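Putative surface anchored protein (Clostridium perfringens B, PDB 4NI6) is of unknown function in detail but, as one immunoglobulin-like repeat of a surface adhesin's shaft, probably contributes to a stalk stiffened by internal Thr-Gln ester cross-links. Local coordinates at residues Lys53-Lys58 with Leu63-Thr68; Gln90-Gln93 with Lys97-Val100. All coordinates share one frame; numbering follows the deposited sequence. Where two conformers were deposited one is given.

Contact 1. Residues Lys53-Lys58 with Leu63-Thr68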
loop_
_atom_site.group_PDB
_atom_site.type_symbol
_atom_site.label_atom_id
_atom_site.label_comp_id
_atom_site.label_asym_id
_atom_site.label_seq_id
_atom_site.Cartn_x
_atom_site.Cartn_y
_atom_site.Cartn_z
ATOM N N LYS A 53 0.538 -4.094 -3.208
ATOM C CA LYS A 53 -0.484 -4.944 -3.808
ATOM C C LYS A 53 -1.853 -4.372 -3.534
ATOM O O LYS A 53 -2.163 -3.910 -2.434
ATOM C CB LYS A 53 -0.402 -6.347 -3.250
ATOM C CG LYS A 53 0.879 -7.065 -3.658
ATOM C CD LYS A 53 0.980 -8.437 -3.036
ATOM C CE LYS A 53 2.283 -9.107 -3.451
ATOM N NZ LYS A 53 2.327 -9.223 -4.943
ATOM N N LEU A 54 -2.707 -4.400 -4.563
ATOM C CA LEU A 54 -4.108 -4.023 -4.420
ATOM C C LEU A 54 -4.906 -5.325 -4.383
ATOM O O LEU A 54 -4.868 -6.096 -5.339
ATOM C CB LEU A 54 -4.557 -3.157 -5.606
ATOM C CG LEU A 54 -5.964 -2.587 -5.544
ATOM C CD1 LEU A 54 -6.143 -1.695 -4.327
ATOM C CD2 LEU A 54 -6.277 -1.829 -6.826
ATOM N N MET A 55 -5.572 -5.576 -3.263
ATOM C CA MET A 55 -6.267 -6.848 -3.020
ATOM C C MET A 55 -7.780 -6.624 -2.991
ATOM O O MET A 55 -8.255 -5.734 -2.296
ATOM C CB MET A 55 -5.856 -7.378 -1.653
ATOM C CG MET A 55 -4.341 -7.508 -1.452
ATOM S SD MET A 55 -3.486 -8.595 -2.636
ATOM C CE MET A 55 -4.146 -10.151 -2.089
ATOM N N HIS A 56 -8.508 -7.435 -3.742
ATOM C CA HIS A 56 -9.961 -7.497 -3.661
ATOM C C HIS A 56 -10.339 -8.272 -2.428
ATOM O O HIS A 56 -9.893 -9.408 -2.223
ATOM C CB HIS A 56 -10.464 -8.151 -4.941
ATOM C CG HIS A 56 -11.943 -8.336 -5.012
ATOM N ND1 HIS A 56 -12.488 -9.257 -5.826
ATOM C CD2 HIS A 56 -13.000 -7.720 -4.357
ATOM C CE1 HIS A 56 -13.831 -9.179 -5.771
ATOM N NE2 HIS A 56 -14.158 -8.264 -4.859
ATOM N N VAL A 57 -11.071 -7.616 -1.533
ATOM C CA VAL A 57 -11.525 -8.215 -0.268
ATOM C C VAL A 57 -12.925 -8.774 -0.430
ATOM O O VAL A 57 -13.881 -8.011 -0.597
ATOM C CB VAL A 57 -11.581 -7.175 0.868
ATOM C CG1 VAL A 57 -11.947 -7.836 2.191
ATOM C CG2 VAL A 57 -10.273 -6.419 0.963
ATOM N N LYS A 58 -13.060 -10.090 -0.323
ATOM C CA LYS A 58 -14.360 -10.731 -0.462
ATOM C C LYS A 58 -15.107 -10.777 0.865
ATOM O O LYS A 58 -14.509 -10.621 1.928
ATOM C CB LYS A 58 -14.196 -12.123 -1.059
ATOM C CG LYS A 58 -13.588 -12.079 -2.448
ATOM C CD LYS A 58 -13.589 -13.440 -3.105
ATOM C CE LYS A 58 -14.014 -13.325 -4.561
ATOM N NZ LYS A 58 -14.164 -14.658 -5.205
ATOM N N LEU A 63 -8.986 -12.974 -0.082
ATOM C CA LEU A 63 -8.380 -11.924 -0.897
ATOM C C LEU A 63 -8.060 -12.467 -2.268
ATOM O O LEU A 63 -7.765 -13.647 -2.421
ATOM C CB LEU A 63 -7.084 -11.440 -0.247
ATOM C CG LEU A 63 -7.185 -10.961 1.199
ATOM C CD1 LEU A 63 -5.787 -10.691 1.736
ATOM C CD2 LEU A 63 -8.060 -9.710 1.310
ATOM N N GLU A 64 -8.134 -11.603 -3.270
ATOM C CA GLU A 64 -7.582 -11.903 -4.573
ATOM C C GLU A 64 -6.839 -10.701 -5.105
ATOM O O GLU A 64 -7.330 -9.583 -5.048
ATOM C CB GLU A 64 -8.710 -12.305 -5.511
ATOM C CG GLU A 64 -9.719 -13.148 -4.773
ATOM C CD GLU A 64 -10.658 -13.872 -5.691
ATOM O OE1 GLU A 64 -11.367 -14.757 -5.189
ATOM O OE2 GLU A 64 -10.670 -13.571 -6.906
ATOM N N GLU A 65 -5.605 -10.928 -5.533
ATOM C CA GLU A 65 -4.770 -9.837 -6.002
ATOM C C GLU A 65 -5.303 -9.290 -7.317
ATOM O O GLU A 65 -5.560 -10.046 -8.261
ATOM C CB GLU A 65 -3.329 -10.292 -6.168
ATOM C CG GLU A 65 -2.373 -9.178 -6.524
ATOM C CD GLU A 65 -0.956 -9.694 -6.629
ATOM O OE1 GLU A 65 -0.351 -10.015 -5.587
ATOM O OE2 GLU A 65 -0.431 -9.755 -7.751
ATOM N N VAL A 66 -5.423 -7.968 -7.358
ATOM C CA VAL A 66 -5.866 -7.226 -8.535
ATOM C C VAL A 66 -4.660 -6.656 -9.266
ATOM O O VAL A 66 -4.633 -6.639 -10.490
ATOM C CB VAL A 66 -6.791 -6.061 -8.135
ATOM C CG1 VAL A 66 -7.199 -5.240 -9.355
ATOM C CG2 VAL A 66 -8.013 -6.598 -7.408
ATOM N N ALA A 67 -3.705 -6.119 -8.505
ATOM C CA ALA A 67 -2.558 -5.412 -9.081
ATOM C C ALA A 67 -1.388 -5.552 -8.114
ATOM O O ALA A 67 -1.582 -5.635 -6.910
ATOM C CB ALA A 67 -2.864 -3.933 -9.286
ATOM N N THR A 68 -0.183 -5.493 -8.662
ATOM C CA THR A 68 1.039 -5.464 -7.871
ATOM C C THR A 68 2.008 -4.519 -8.574
ATOM O O THR A 68 2.105 -4.522 -9.791
ATOM C CB THR A 68 1.586 -6.897 -7.668
ATOM O OG1 THR A 68 2.681 -6.868 -6.739
ATOM C CG2 THR A 68 2.079 -7.538 -8.964
#

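Contact 2. Residues Gln90-Gln93 with Lys97-Val100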
loop_
_atom_site.group_PDB
_atom_site.type_symbol
_atom_site.label_atom_id
_atom_site.label_comp_id
_atom_site.label_asym_id
_atom_site.label_seq_id
_atom_site.Cartn_x
_atom_site.Cartn_y
_atom_site.Cartn_z
ATOM N N GLN A 90 -7.049 1.653 -12.569
ATOM C CA GLN A 90 -7.459 0.289 -12.303
ATOM C C GLN A 90 -8.924 0.143 -12.630
ATOM O O GLN A 90 -9.750 0.966 -12.239
ATOM C CB GLN A 90 -7.202 -0.047 -10.828
ATOM C CG GLN A 90 -5.717 0.003 -10.452
ATOM C CD GLN A 90 -4.951 -1.140 -11.093
ATOM O OE1 GLN A 90 -5.457 -2.249 -11.174
ATOM N NE2 GLN A 90 -3.699 -0.897 -11.457
ATOM N N LYS A 91 -9.245 -0.925 -13.330
ATOM C CA LYS A 91 -10.636 -1.106 -13.728
ATOM C C LYS A 91 -11.380 -1.977 -12.702
ATOM O O LYS A 91 -11.345 -3.204 -12.779
ATOM C CB LYS A 91 -10.767 -1.620 -15.181
ATOM C CG LYS A 91 -10.240 -0.677 -16.279
ATOM C CD LYS A 91 -11.214 0.422 -16.697
ATOM C CE LYS A 91 -10.563 1.396 -17.682
ATOM N NZ LYS A 91 -10.531 0.844 -19.081
ATOM N N LEU A 92 -11.784 -1.328 -11.607
ATOM C CA LEU A 92 -12.380 -1.980 -10.427
ATOM C C LEU A 92 -13.890 -2.245 -10.545
ATOM O O LEU A 92 -14.571 -1.664 -11.403
ATOM C CB LEU A 92 -12.101 -1.151 -9.171
ATOM C CG LEU A 92 -10.610 -0.860 -8.936
ATOM C CD1 LEU A 92 -10.385 -0.114 -7.632
ATOM C CD2 LEU A 92 -9.814 -2.159 -8.908
ATOM N N GLN A 93 -14.394 -3.178 -9.729
ATOM C CA GLN A 93 -15.780 -3.657 -9.863
ATOM C C GLN A 93 -16.681 -2.829 -8.960
ATOM O O GLN A 93 -16.459 -2.717 -7.743
ATOM C CB GLN A 93 -15.855 -5.140 -9.463
ATOM C CG GLN A 93 -15.303 -6.102 -10.511
ATOM C CD GLN A 93 -15.098 -7.513 -9.975
ATOM O OE1 GLN A 93 -14.057 -8.192 -10.309
ATOM N NE2 GLN A 93 -16.091 -7.978 -9.174
ATOM N N LYS A 97 -14.905 -4.004 -2.574
ATOM C CA LYS A 97 -13.948 -3.427 -1.636
ATOM C C LYS A 97 -12.542 -3.921 -1.937
ATOM O O LYS A 97 -12.345 -5.095 -2.221
ATOM C CB LYS A 97 -14.337 -3.838 -0.215
ATOM C CG LYS A 97 -13.446 -3.266 0.883
ATOM C CD LYS A 97 -13.735 -3.943 2.211
ATOM C CE LYS A 97 -14.932 -3.339 2.912
ATOM N NZ LYS A 97 -15.096 -3.970 4.255
ATOM N N TYR A 98 -11.593 -2.987 -1.900
ATOM C CA TYR A 98 -10.183 -3.271 -2.190
ATOM C C TYR A 98 -9.309 -2.657 -1.126
ATOM O O TYR A 98 -9.576 -1.593 -0.638
ATOM C CB TYR A 98 -9.764 -2.691 -3.546
ATOM C CG TYR A 98 -10.625 -3.212 -4.697
ATOM C CD1 TYR A 98 -11.868 -2.615 -5.026
ATOM C CD2 TYR A 98 -10.239 -4.311 -5.415
ATOM C CE1 TYR A 98 -12.718 -3.161 -6.001
ATOM C CE2 TYR A 98 -11.075 -4.869 -6.372
ATOM C CZ TYR A 98 -12.287 -4.268 -6.679
ATOM O OH TYR A 98 -13.066 -4.771 -7.686
ATOM N N VAL A 99 -8.190 -3.328 -0.812
ATOM C CA VAL A 99 -7.232 -2.843 0.191
ATOM C C VAL A 99 -5.807 -2.922 -0.342
ATOM O O VAL A 99 -5.459 -3.831 -1.065
ATOM C CB VAL A 99 -7.415 -3.617 1.520
ATOM C CG1 VAL A 99 -7.093 -5.105 1.374
ATOM C CG2 VAL A 99 -6.613 -3.008 2.671
ATOM N N VAL A 100 -5.027 -1.921 0.052
ATOM C CA VAL A 100 -3.606 -1.875 -0.319
ATOM C C VAL A 100 -2.715 -2.457 0.764
ATOM O O VAL A 100 -2.896 -2.129 1.939
ATOM C CB VAL A 100 -3.148 -0.448 -0.616
ATOM C CG1 VAL A 100 -1.660 -0.401 -0.973
ATOM C CG2 VAL A 100 -3.972 0.173 -1.743
#

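Contact 1. Residues Lys53-Lys58 with Leu63-Thr68
L54 faces both V66 and A67 across a beta hairpin, and this two-to-one pairing is a classic beta bulge. L54 O takes V66 N at 2.8 Å, nearly in line with the carbonyl, and a weak second bond from A67 N. L54 N donates a hydrogen bond to A67 O, 2.9 Å. Past the bulge the antiparallel pairing resumes with M55 opposite E65, then H56 and E64, which exchange two backbone bonds.

The tight side carries L54 and A67. Their CB atoms lie 4.1 Å apart, and a small alanine suits the place because the leucine and strand 81-90 fill the space around it. H56 starts on this same face, but its ring leads away from the hairpin partner: NE2 is bonded to E96, and the ring meets that of Y98. At the turn end on this H56 side, K58 can pair with E64, though the two conformers of E64 make that bridge doubtful.

The opposite face is more open and combines charged and apolar side chains. M55 folds back through chi2 and chi3 (-59° and -69°), which lays the thioether over the partner strand and brings CE to 3.7 Å from L63 CB. V57 CG2 touches L63 CD2, an apolar end covered by V99 and F101 of strand 97-106. K53 stays extended until chi4 turns its ammonium, and NZ then grips E65 OE1 at 2.9 Å, from above the carboxylate plane, and T68 OG1 at 3.0 Å. A lysine suits this rim: its methylenes run beside the side chains of E65 and T68, and the long chain carries NZ to both oxygens.

Strand 47-57 is flanked in its sheet by 63-74 and 97-106, while L54, V66 and A67 also touch Q90 of strand 81-90 in the facing sheet.

Contact 2. Residues Gln90-Gln93 with Lys97-Val100
Y98 and Q93 fit a tyrosine corner of the five-residue type, in which a tyrosine near the start of an antiparallel strand reaches back with its hydroxyl to the main chain a few residues earlier, and L92 packs on the ring. The step spans the connection from strand 81-90 to strand 97-106. Q93 N donates to Y98 OH at 2.9 Å, with an N-H...O angle of 162°, so the bond is fairly straight.

L92 supplies the apolar half. Its CD2 sits over the centre of the tyrosine ring, 3.9 Å from the centroid and only 12° off the ring normal, a CH-pi contact made full on the face. L92 CD1 lies over the same face, displaced toward Y98 CD1, and L92 CB comes to 3.8 Å from Y98 CE1. The forked end of a leucine suits this task, because both methyls can spread across the ring. The CG of Y98 is anti to its carbonyl carbon (chi1 -57°), which swings the ring toward the loop. Q93, an exposed residue, adds its CB, 3.3 Å from Y98 OH, while its amide plane stands almost upright to the ring.

Around this pair, V66, L54 and L137 also touch the tyrosine side chain.

Tyrosine fits because one side chain does two jobs: its apolar ring is buried against leucine, whereas its hydroxyl accepts a peptide N-H from a loop without regular strand pairing. The single directional bond therefore ties the loop to the strand, and the face contact, with the hydroxyl bond, would be expected to restrict ring rotation.

The hairpin of contact 1 is complete in sequence before the loop of contact 2 begins, and their centres lie about 7 Å apart, both displaced to one flank of the domain. They share a sheet: strands 47-57 and 97-106 are neighbours in it, joined by probable hydrogen bonds from M55 N to V99 O and from V57 N to K97 O. Packing of V57 against V99 reinforces the seam. Contact 1 is a hairpin within this sheet, whereas contact 2 ties down the connection arriving from strand 81-90 of the other sheet. Together they combine in-sheet pairing with a link between sheets, as expected in an immunoglobulin-like shaft domain.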